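PDB 6HV6: toxin PAU_02230 from Photorhabdus asymbiotica subsp. asymbiotica ATCC 43949, which is a bacterial toxin also known as PaTox, whose modelled part combines helices with an antiparallel beta sheet. Local coordinates for residues 93-98 against 105-110. The protein carries 1 engineered substitution. Numbering follows the deposited sequence.
Sequences YAYNPD and QAQQAY
The loop between helix 80-93 and helix 101-115 folds back on the second helix, where Tyr93 packs on Tyr110 and the side chain of Gln107 accepts from the backbone N of Asn96. CB of Tyr93 sits over the centre of one face of the Tyr110 ring, a CH-pi contact 3.5 Å from the ring centroid. The two rings lie nearly parallel, with 15° between their planes, but are slid apart and barely overlap. With chi1 at -178°, the Tyr110 ring is turned away from its own backbone N and lies against CB of Tyr93. Its OH is hydrogen-bonded to Tyr137 OH. At the rim of the Tyr93 ring, CE1 is 4.2 Å from CB of Ala106. Two successive helices are thus joined by a short loop that packs on the second, and Lys147 of helix 144-176 touches both tyrosines. Gln107 is buried, and its chain, extended beyond CG, reaches to the backbone of Asn96. Its OE1 accepts from Asn96 N at 3.0 Å; the donor stands above the carbonyl plane and the bond is bent, at 144°. A weak hydrogen bond joins Gln107 NE2 to Ser99 OG. One water donates to Gln107 O at 2.9 Å. Asn96 OD1 accepts from Asp98 N at 2.8 Å, an Asx turn.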
loop_
_atom_site.group_PDB
_atom_site.type_symbol
_atom_site.label_atom_id
_atom_site.label_comp_id
_atom_site.label_asym_id
_atom_site.label_seq_id
_atom_site.Cartn_x
_atom_site.Cartn_y
_atom_site.Cartn_z
ATOM N N TYR A 93 -6.138 23.458 -1.309
ATOM C CA TYR A 93 -5.727 24.060 -0.051
ATOM C C TYR A 93 -4.452 23.451 0.520
ATOM O O TYR A 93 -3.931 23.976 1.508
ATOM C CB TYR A 93 -6.861 23.964 0.973
ATOM C CG TYR A 93 -7.957 24.985 0.753
ATOM C CD1 TYR A 93 -7.809 26.294 1.191
ATOM C CD2 TYR A 93 -9.144 24.637 0.114
ATOM C CE1 TYR A 93 -8.812 27.234 0.997
ATOM C CE2 TYR A 93 -10.150 25.564 -0.090
ATOM C CZ TYR A 93 -9.981 26.862 0.353
ATOM O OH TYR A 93 -10.976 27.789 0.158
ATOM N N ALA A 94 -3.927 22.384 -0.085
ATOM C CA ALA A 94 -2.678 21.790 0.382
ATOM C C ALA A 94 -1.530 22.789 0.259
ATOM O O ALA A 94 -1.489 23.607 -0.661
ATOM C CB ALA A 94 -2.357 20.526 -0.414
ATOM N N TYR A 95 -0.584 22.716 1.199
ATOM C CA TYR A 95 0.487 23.706 1.252
ATOM C C TYR A 95 1.388 23.583 0.032
ATOM O O TYR A 95 1.841 22.488 -0.317
ATOM C CB TYR A 95 1.312 23.560 2.535
ATOM C CG TYR A 95 2.528 24.480 2.593
ATOM C CD1 TYR A 95 2.381 25.859 2.727
ATOM C CD2 TYR A 95 3.820 23.967 2.518
ATOM C CE1 TYR A 95 3.484 26.700 2.777
ATOM C CE2 TYR A 95 4.933 24.801 2.571
ATOM C CZ TYR A 95 4.757 26.165 2.702
ATOM O OH TYR A 95 5.859 26.991 2.753
ATOM N N ASN A 96 1.648 24.716 -0.610
ATOM C CA ASN A 96 2.514 24.788 -1.785
ATOM C C ASN A 96 3.578 25.847 -1.537
ATOM O O ASN A 96 3.250 27.058 -1.522
ATOM C CB ASN A 96 1.690 25.105 -3.031
ATOM C CG ASN A 96 2.492 25.012 -4.305
ATOM O OD1 ASN A 96 3.721 25.098 -4.294
ATOM N ND2 ASN A 96 1.795 24.845 -5.427
ATOM N N PRO A 97 4.851 25.465 -1.335
ATOM C CA PRO A 97 5.917 26.465 -1.156
ATOM C C PRO A 97 6.006 27.481 -2.286
ATOM O O PRO A 97 6.511 28.592 -2.087
ATOM C CB PRO A 97 7.186 25.606 -1.083
ATOM C CG PRO A 97 6.712 24.315 -0.512
ATOM C CD PRO A 97 5.327 24.096 -1.059
ATOM N N ASP A 98 5.519 27.114 -3.475
ATOM C CA ASP A 98 5.581 28.014 -4.621
ATOM C C ASP A 98 4.455 29.040 -4.644
ATOM O O ASP A 98 4.611 30.087 -5.282
ATOM C CB ASP A 98 5.569 27.210 -5.922
ATOM C CG ASP A 98 6.885 26.502 -6.180
ATOM O OD1 ASP A 98 7.930 26.984 -5.691
ATOM O OD2 ASP A 98 6.873 25.464 -6.876
ATOM N N GLN A 105 -1.806 32.804 1.477
ATOM C CA GLN A 105 -2.479 33.150 2.726
ATOM C C GLN A 105 -3.595 32.164 3.049
ATOM O O GLN A 105 -3.770 31.771 4.208
ATOM C CB GLN A 105 -3.034 34.569 2.654
ATOM C CG GLN A 105 -3.777 34.994 3.912
ATOM C CD GLN A 105 -4.405 36.373 3.793
ATOM O OE1 GLN A 105 -4.341 37.006 2.740
ATOM N NE2 GLN A 105 -5.016 36.842 4.876
ATOM N N ALA A 106 -4.377 31.770 2.042
ATOM C CA ALA A 106 -5.431 30.791 2.276
ATOM C C ALA A 106 -4.839 29.453 2.690
ATOM O O ALA A 106 -5.395 28.754 3.544
ATOM C CB ALA A 106 -6.296 30.631 1.024
ATOM N N GLN A 107 -3.712 29.080 2.096
ATOM C CA GLN A 107 -3.077 27.823 2.472
ATOM C C GLN A 107 -2.555 27.875 3.898
ATOM O O GLN A 107 -2.733 26.917 4.658
ATOM C CB GLN A 107 -1.968 27.487 1.481
ATOM C CG GLN A 107 -2.546 27.120 0.127
ATOM C CD GLN A 107 -1.495 26.930 -0.921
ATOM O OE1 GLN A 107 -0.297 26.986 -0.637
ATOM N NE2 GLN A 107 -1.930 26.701 -2.150
ATOM N N GLN A 108 -1.929 28.989 4.292
ATOM C CA GLN A 108 -1.465 29.109 5.671
ATOM C C GLN A 108 -2.631 29.049 6.651
ATOM O O GLN A 108 -2.555 28.367 7.680
ATOM C CB GLN A 108 -0.673 30.401 5.859
ATOM C CG GLN A 108 0.011 30.487 7.215
ATOM C CD GLN A 108 1.123 31.523 7.252
ATOM O OE1 GLN A 108 1.150 32.447 6.439
ATOM N NE2 GLN A 108 2.053 31.367 8.195
ATOM N N ALA A 109 -3.718 29.759 6.351
ATOM C CA ALA A 109 -4.874 29.761 7.243
ATOM C C ALA A 109 -5.517 28.382 7.327
ATOM O O ALA A 109 -5.897 27.928 8.413
ATOM C CB ALA A 109 -5.892 30.797 6.768
ATOM N N TYR A 110 -5.666 27.708 6.190
ATOM C CA TYR A 110 -6.234 26.362 6.196
ATOM C C TYR A 110 -5.410 25.431 7.080
ATOM O O TYR A 110 -5.952 24.721 7.935
ATOM C CB TYR A 110 -6.296 25.848 4.760
ATOM C CG TYR A 110 -6.911 24.481 4.540
ATOM C CD1 TYR A 110 -6.132 23.329 4.606
ATOM C CD2 TYR A 110 -8.266 24.349 4.194
ATOM C CE1 TYR A 110 -6.680 22.084 4.373
ATOM C CE2 TYR A 110 -8.822 23.109 3.956
ATOM C CZ TYR A 110 -8.025 21.975 4.042
ATOM O OH TYR A 110 -8.580 20.732 3.801
HETATM O O HOH W 1 -2.406 24.288 3.446
#